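Long-range contacts in monomethylamine methyltransferase MtmB1 (Methanosarcina barkeri, PDB 1NTH), which transfers the methyl group of monomethylamine to the corrinoid cofactor of its partner protein MtmC during methanogenesis from methylamine: residues A[134-139]-A[373-378]; A[129-134]-A[155-160]; A[333-338]-A[366-371]. One frame throughout, in Å; residues are numbered along the deposited sequence. Where two conformers were deposited one is given.

Contact 1 of 3, residues A[134-139]-A[373-378]; sequences PISEDV and VVTDKT
The hydroxyl of Ser136 donates a short hydrogen bond to Asp376, with Ser136 OG 2.7 Å from Asp376 OD2. Ser136 N donates a second hydrogen bond, 2.8 Å long, to Asp376 OD1, so one residue grips both oxygens of the carboxylate. Each is met on the syn side, about 20° out of the carboxylate plane, and the two bonds together fix the rotation of the group. Ser136 suits the place because its OG, anti to the carbonyl carbon (chi1 -61°), lies beside its own N and can share the task. A third bond runs the other way: Asp376 N donates to Pro134 O at 2.9 Å. Asp376 is the third residue of a type II turn from Val374 to Lys377, where its positive phi is expected. Apolar groups flank these bonds. The Pro134 ring lies against Thr375, with Pro134 CG 3.7 Å from Thr375 N, while Ile135 CD1 reaches Thr378 OG1 at 3.6 Å and Val139 CG2 lies near Asp376 OD1. The buried carboxylate thus has hydrogen-bond donors for both oxygens. They would favour its ionised form, although Asp138, whose OD1 is 5.7 Å from Asp376 OD2, would probably oppose this somewhat.

Contact 2 of 3, residues A[129-134]-A[155-160]; sequences GPTGSP and TIVNGV
Val157 spreads its two methyls under the opening of the 129-134 loop. CG1, between the backbone N and the carbonyl carbon (chi1 47°), comes within 3.3 Å of Gly129 N and also touches Thr131 OG1, while CG2 meets Thr131 CA. Thr131 OG1 donates to Gly129 O, which ties the loop back on itself at this point. Gly132 follows, third residue of a type I' turn from Pro130 to Ser133; its positive phi suits glycine, and its N donates to Asn158 O at 2.9 Å. Val160 closes the far end. Its N bonds to Ser133 O at 2.9 Å, and its CG2 sits 3.2 Å from Gly132 O. Between these points Pro130 lies over Gly159, with CB only 3.5 Å from Gly159 CA, a tight fit where a side chain on Gly159 would clash. Pro130 CD meets Val157 O at 3.4 Å. An alanine in place of Pro130 would keep CB on Gly159 but remove CG and CD, which would probably open a gap beside Val157 O and let the backbone entering the turn twist more freely. The contact carries parallel pairing from strands 125-128 and 155-156 to the bridge of Pro134 with Val160. Helix 140-148 packs on Pro130 through Val143, His144 and Tyr147, and helix 174-193 covers Ile156 and Asn158, whose ND2 bonds to Glu183.

Contact 3 of 3, residues A[333-338]-A[366-371]; sequences QYYPCA and GVASAK
Val367 holds CG1 anti to its backbone N (chi1 176°), which drives that methyl against the ring of Pro336: Val367 CG1 is 3.4 Å from Pro336 CG, tighter than usual van der Waals contact. In the conformer of Tyr335 described, one of two deposited, chi1 (-80°) places CG anti to the carbonyl carbon and chi2 (92°) turns the ring so that a face meets Ala368. The Ala368 methyl makes a CH-pi contact there, its CB 4.1 Å from the ring centroid and displaced toward the rim at CE2. Lys371 O comes to the ring edge, 3.3 Å from Tyr335 CD2. Alanine fits because its single methyl touches both the Tyr335 ring and Tyr334 O, where a longer side chain would probably be crowded.

Three backbone bonds join the loops. Ala368 N donates to Tyr334 O at 2.8 Å, and farther on Lys371 N donates to Pro336 O and Ala370 N to Ala338 O. Ala368 is also the centre of an inverse gamma turn, a tight bend of the backbone at this point. The peptide bond before Val367 is cis, and Gly366 packs close to Tyr334 CB, where any side chain on the glycine would clash. At the other end the extended chain of Lys371 touches Cys337, with Lys371 CE 3.9 Å from Cys337 SG, while its NZ makes a weak bond to Trp303 O. Ser369 OG instead bonds to Glu382 of helix 380-393, and Glu348 of helix 343-359 receives the N-H groups of Cys337 and Ala338.

These loops leave the C-terminal ends of the neighbouring parallel strands 330-333 and 363-366, so the contact prolongs their pairing beyond the sheet at the end of a TIM barrel where active sites of this fold lie.

In the fold
From the N terminus, strand 125-128 runs into 129-134, and contact 2 closes a short loop round helix 140-148 when the chain returns at 155-160. Residues 134-139, sharing Pro134 with contact 2, wait for 373-378, so contacts 1 and 2 cross. Contact 3 opens and closes later, entirely within the long span of contact 1, and spans helix 343-359. All three gather beyond the C-terminal ends of neighbouring barrel strands. A probable hydrogen bond from Gly129 N to Gly366 O joins contacts 2 and 3, another from Ile135 N to Val160 O joins contacts 1 and 2, and Thr378 packs against residues of both other contacts.

Contact 1 of 3, residues A[134-139]-A[373-378]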
# COMPACT_ATOMS: atom_id res chain seq x y z
N PRO A 134 -32.86 -4.49 10.06
CA PRO A 134 -32.38 -3.78 11.25
C PRO A 134 -31.78 -4.72 12.28
O PRO A 134 -32.39 -5.73 12.66
CB PRO A 134 -33.64 -3.07 11.76
CG PRO A 134 -34.74 -4.00 11.34
CD PRO A 134 -34.33 -4.39 9.94
N ILE A 135 -30.57 -4.39 12.73
CA ILE A 135 -29.85 -5.19 13.72
C ILE A 135 -29.43 -4.30 14.89
O ILE A 135 -28.92 -3.19 14.68
CB ILE A 135 -28.58 -5.82 13.10
CG1 ILE A 135 -28.96 -6.72 11.91
CG2 ILE A 135 -27.82 -6.60 14.16
CD1 ILE A 135 -29.86 -7.89 12.27
N SER A 136 -29.64 -4.77 16.11
CA SER A 136 -29.27 -4.02 17.31
C SER A 136 -27.76 -3.82 17.36
O SER A 136 -26.99 -4.72 17.02
CB SER A 136 -29.73 -4.77 18.57
OG SER A 136 -31.14 -4.91 18.59
N GLU A 137 -27.34 -2.64 17.80
CA GLU A 137 -25.92 -2.32 17.87
C GLU A 137 -25.10 -3.30 18.71
O GLU A 137 -24.01 -3.71 18.29
CB GLU A 137 -25.73 -0.89 18.42
CG GLU A 137 -24.29 -0.39 18.29
CD GLU A 137 -24.11 1.06 18.72
OE1 GLU A 137 -22.97 1.56 18.60
OE2 GLU A 137 -25.09 1.71 19.17
N ASP A 138 -25.62 -3.70 19.87
CA ASP A 138 -24.86 -4.61 20.73
C ASP A 138 -24.62 -6.02 20.19
O ASP A 138 -23.85 -6.78 20.78
CB ASP A 138 -25.48 -4.69 22.13
CG ASP A 138 -26.93 -5.11 22.13
OD1 ASP A 138 -27.38 -5.74 21.14
OD2 ASP A 138 -27.62 -4.83 23.13
N VAL A 139 -25.27 -6.38 19.09
CA VAL A 139 -25.06 -7.71 18.51
C VAL A 139 -24.74 -7.59 17.03
O VAL A 139 -24.83 -8.57 16.29
CB VAL A 139 -26.28 -8.63 18.68
CG1 VAL A 139 -26.49 -8.97 20.15
CG2 VAL A 139 -27.52 -7.98 18.10
N VAL A 373 -38.09 -6.48 8.20
CA VAL A 373 -38.53 -5.30 8.93
C VAL A 373 -38.58 -5.49 10.44
O VAL A 373 -38.99 -4.59 11.17
CB VAL A 373 -39.92 -4.84 8.46
CG1 VAL A 373 -39.88 -4.51 6.98
CG2 VAL A 373 -40.95 -5.93 8.74
N VAL A 374 -38.16 -6.66 10.93
CA VAL A 374 -38.18 -6.92 12.36
C VAL A 374 -36.76 -7.01 12.90
O VAL A 374 -35.97 -7.85 12.46
CB VAL A 374 -38.94 -8.22 12.69
CG1 VAL A 374 -39.03 -8.40 14.20
CG2 VAL A 374 -40.34 -8.17 12.07
N THR A 375 -36.45 -6.14 13.85
CA THR A 375 -35.12 -6.09 14.44
C THR A 375 -34.58 -7.44 14.92
O THR A 375 -35.25 -8.18 15.64
CB THR A 375 -35.09 -5.10 15.62
OG1 THR A 375 -35.51 -3.81 15.15
CG2 THR A 375 -33.68 -4.98 16.19
N ASP A 376 -33.36 -7.73 14.48
CA ASP A 376 -32.64 -8.95 14.83
C ASP A 376 -33.22 -10.28 14.35
O ASP A 376 -32.77 -11.34 14.78
CB ASP A 376 -32.41 -9.01 16.35
CG ASP A 376 -31.59 -7.84 16.86
OD1 ASP A 376 -30.73 -7.34 16.10
OD2 ASP A 376 -31.79 -7.42 18.02
N LYS A 377 -34.21 -10.24 13.46
CA LYS A 377 -34.78 -11.49 12.97
C LYS A 377 -34.19 -11.99 11.66
O LYS A 377 -34.89 -12.15 10.66
CB LYS A 377 -36.31 -11.38 12.86
CG LYS A 377 -36.99 -11.38 14.23
CD LYS A 377 -38.46 -11.79 14.15
CE LYS A 377 -39.05 -11.90 15.55
NZ LYS A 377 -40.47 -12.36 15.54
N THR A 378 -32.88 -12.24 11.68
CA THR A 378 -32.14 -12.77 10.54
C THR A 378 -30.92 -13.49 11.12
O THR A 378 -30.25 -12.97 12.00
CB THR A 378 -31.61 -11.66 9.59
OG1 THR A 378 -30.74 -10.78 10.32
CG2 THR A 378 -32.76 -10.86 9.00

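Contact 2 of 3, residues A[129-134]-A[155-160]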
# COMPACT_ATOMS: atom_id res chain seq x y z
N GLY A 129 -26.30 -12.61 4.69
CA GLY A 129 -26.27 -11.56 5.69
C GLY A 129 -27.67 -11.14 6.06
O GLY A 129 -28.65 -11.70 5.55
N PRO A 130 -27.81 -10.16 6.97
CA PRO A 130 -29.11 -9.65 7.43
C PRO A 130 -29.91 -9.08 6.26
O PRO A 130 -31.10 -8.81 6.37
CB PRO A 130 -28.72 -8.59 8.45
CG PRO A 130 -27.45 -9.15 9.03
CD PRO A 130 -26.72 -9.60 7.79
N THR A 131 -29.22 -8.88 5.14
CA THR A 131 -29.87 -8.39 3.93
C THR A 131 -30.64 -7.09 4.16
O THR A 131 -31.83 -6.97 3.83
CB THR A 131 -30.80 -9.49 3.37
OG1 THR A 131 -30.06 -10.72 3.30
CG2 THR A 131 -31.28 -9.16 1.97
N GLY A 132 -29.95 -6.10 4.72
CA GLY A 132 -30.54 -4.80 4.96
C GLY A 132 -31.52 -4.70 6.11
O GLY A 132 -32.12 -3.64 6.32
N SER A 133 -31.68 -5.78 6.86
CA SER A 133 -32.61 -5.80 7.99
C SER A 133 -32.01 -5.08 9.20
O SER A 133 -30.79 -5.05 9.38
CB SER A 133 -32.95 -7.24 8.36
OG SER A 133 -33.51 -7.92 7.25
N PRO A 134 -32.86 -4.49 10.06
CA PRO A 134 -32.38 -3.78 11.25
C PRO A 134 -31.78 -4.72 12.28
O PRO A 134 -32.39 -5.73 12.66
CB PRO A 134 -33.64 -3.07 11.76
CG PRO A 134 -34.74 -4.00 11.34
CD PRO A 134 -34.33 -4.39 9.94
N THR A 155 -19.81 -14.22 0.39
CA THR A 155 -19.68 -12.79 0.66
C THR A 155 -20.78 -12.41 1.64
O THR A 155 -21.69 -13.20 1.88
CB THR A 155 -19.85 -11.95 -0.63
OG1 THR A 155 -21.17 -12.14 -1.17
CG2 THR A 155 -18.82 -12.35 -1.68
N ILE A 156 -20.69 -11.20 2.18
CA ILE A 156 -21.68 -10.74 3.16
C ILE A 156 -22.54 -9.60 2.62
O ILE A 156 -22.04 -8.70 1.95
CB ILE A 156 -20.99 -10.19 4.44
CG1 ILE A 156 -20.10 -11.27 5.08
CG2 ILE A 156 -22.04 -9.68 5.43
CD1 ILE A 156 -20.85 -12.50 5.56
N VAL A 157 -23.84 -9.65 2.90
CA VAL A 157 -24.71 -8.54 2.53
C VAL A 157 -25.04 -7.90 3.88
O VAL A 157 -25.63 -8.52 4.76
CB VAL A 157 -26.00 -8.98 1.78
CG1 VAL A 157 -26.68 -10.14 2.49
CG2 VAL A 157 -26.94 -7.79 1.67
N ASN A 158 -24.63 -6.64 4.03
CA ASN A 158 -24.79 -5.90 5.27
C ASN A 158 -26.18 -5.69 5.85
O ASN A 158 -27.16 -5.53 5.12
CB ASN A 158 -24.13 -4.52 5.13
CG ASN A 158 -22.67 -4.60 4.74
OD1 ASN A 158 -22.11 -5.69 4.58
ND2 ASN A 158 -22.04 -3.44 4.59
N GLY A 159 -26.24 -5.67 7.17
CA GLY A 159 -27.48 -5.40 7.87
C GLY A 159 -27.47 -3.90 8.15
O GLY A 159 -26.49 -3.21 7.82
N VAL A 160 -28.54 -3.39 8.74
CA VAL A 160 -28.65 -1.98 9.07
C VAL A 160 -28.46 -1.77 10.57
O VAL A 160 -29.08 -2.47 11.37
CB VAL A 160 -30.05 -1.43 8.66
CG1 VAL A 160 -30.32 -0.09 9.33
CG2 VAL A 160 -30.12 -1.29 7.14

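Contact 3 of 3, residues A[333-338]-A[366-371]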
# COMPACT_ATOMS: atom_id res chain seq x y z
N GLN A 333 -32.57 -11.03 -4.52
CA GLN A 333 -32.61 -10.81 -3.07
C GLN A 333 -33.79 -11.54 -2.44
O GLN A 333 -34.85 -11.70 -3.05
CB GLN A 333 -32.68 -9.32 -2.76
CG GLN A 333 -33.73 -8.55 -3.52
CD GLN A 333 -33.62 -7.05 -3.30
OE1 GLN A 333 -33.94 -6.54 -2.23
NE2 GLN A 333 -33.16 -6.35 -4.32
N TYR A 334 -33.59 -11.98 -1.20
CA TYR A 334 -34.57 -12.80 -0.46
C TYR A 334 -35.37 -12.15 0.67
O TYR A 334 -34.80 -11.71 1.67
CB TYR A 334 -33.83 -14.01 0.12
CG TYR A 334 -33.28 -14.96 -0.92
CD1 TYR A 334 -32.42 -14.51 -1.93
CD2 TYR A 334 -33.66 -16.30 -0.94
CE1 TYR A 334 -31.96 -15.37 -2.93
CE2 TYR A 334 -33.22 -17.17 -1.93
CZ TYR A 334 -32.37 -16.69 -2.92
OH TYR A 334 -31.98 -17.54 -3.93
N TYR A 335 -36.70 -12.13 0.51
CA TYR A 335 -37.62 -11.58 1.50
C TYR A 335 -38.73 -12.58 1.85
O TYR A 335 -39.83 -12.50 1.30
CB TYR A 335 -38.26 -10.29 1.02
CG TYR A 335 -37.40 -9.06 1.16
CD1 TYR A 335 -36.56 -8.65 0.12
CD2 TYR A 335 -37.44 -8.30 2.32
CE1 TYR A 335 -35.79 -7.50 0.24
CE2 TYR A 335 -36.67 -7.15 2.45
CZ TYR A 335 -35.85 -6.75 1.41
OH TYR A 335 -35.14 -5.58 1.53
N PRO A 336 -38.46 -13.52 2.76
CA PRO A 336 -39.50 -14.49 3.14
C PRO A 336 -40.51 -13.83 4.07
O PRO A 336 -40.20 -12.83 4.72
CB PRO A 336 -38.71 -15.58 3.86
CG PRO A 336 -37.30 -15.41 3.37
CD PRO A 336 -37.15 -13.92 3.30
N CYS A 337 -41.72 -14.40 4.15
CA CYS A 337 -42.75 -13.87 5.03
C CYS A 337 -42.48 -14.28 6.47
O CYS A 337 -42.59 -13.47 7.40
CB CYS A 337 -44.13 -14.41 4.63
SG CYS A 337 -44.80 -13.79 3.08
N ALA A 338 -42.13 -15.55 6.65
CA ALA A 338 -41.87 -16.11 7.97
C ALA A 338 -40.54 -15.67 8.57
O ALA A 338 -39.60 -15.31 7.85
CB ALA A 338 -41.94 -17.63 7.91
N GLY A 366 -29.22 -13.12 0.45
CA GLY A 366 -30.24 -13.32 1.48
C GLY A 366 -29.65 -13.58 2.85
O GLY A 366 -28.43 -13.66 2.99
N VAL A 367 -30.48 -13.78 3.87
CA VAL A 367 -31.94 -13.79 3.73
C VAL A 367 -32.58 -12.78 4.68
O VAL A 367 -32.31 -12.79 5.88
CB VAL A 367 -32.49 -15.20 4.08
CG1 VAL A 367 -34.00 -15.20 4.05
CG2 VAL A 367 -31.91 -16.23 3.11
N ALA A 368 -33.42 -11.89 4.15
CA ALA A 368 -34.08 -10.90 4.99
C ALA A 368 -35.37 -11.51 5.53
O ALA A 368 -36.47 -11.19 5.08
CB ALA A 368 -34.38 -9.66 4.19
N SER A 369 -35.21 -12.41 6.50
CA SER A 369 -36.35 -13.09 7.11
C SER A 369 -37.32 -12.11 7.75
O SER A 369 -36.95 -10.98 8.07
CB SER A 369 -35.83 -14.09 8.15
OG SER A 369 -34.89 -14.96 7.55
N ALA A 370 -38.56 -12.55 7.95
CA ALA A 370 -39.59 -11.71 8.54
C ALA A 370 -39.75 -10.44 7.71
O ALA A 370 -40.00 -9.36 8.24
CB ALA A 370 -39.23 -11.36 9.98
N LYS A 371 -39.60 -10.59 6.40
CA LYS A 371 -39.72 -9.49 5.44
C LYS A 371 -38.71 -8.38 5.67
O LYS A 371 -38.87 -7.27 5.16
CB LYS A 371 -41.15 -8.92 5.48
CG LYS A 371 -42.21 -9.97 5.18
CD LYS A 371 -43.61 -9.38 5.18
CE LYS A 371 -44.65 -10.48 5.06
NZ LYS A 371 -46.04 -9.94 5.08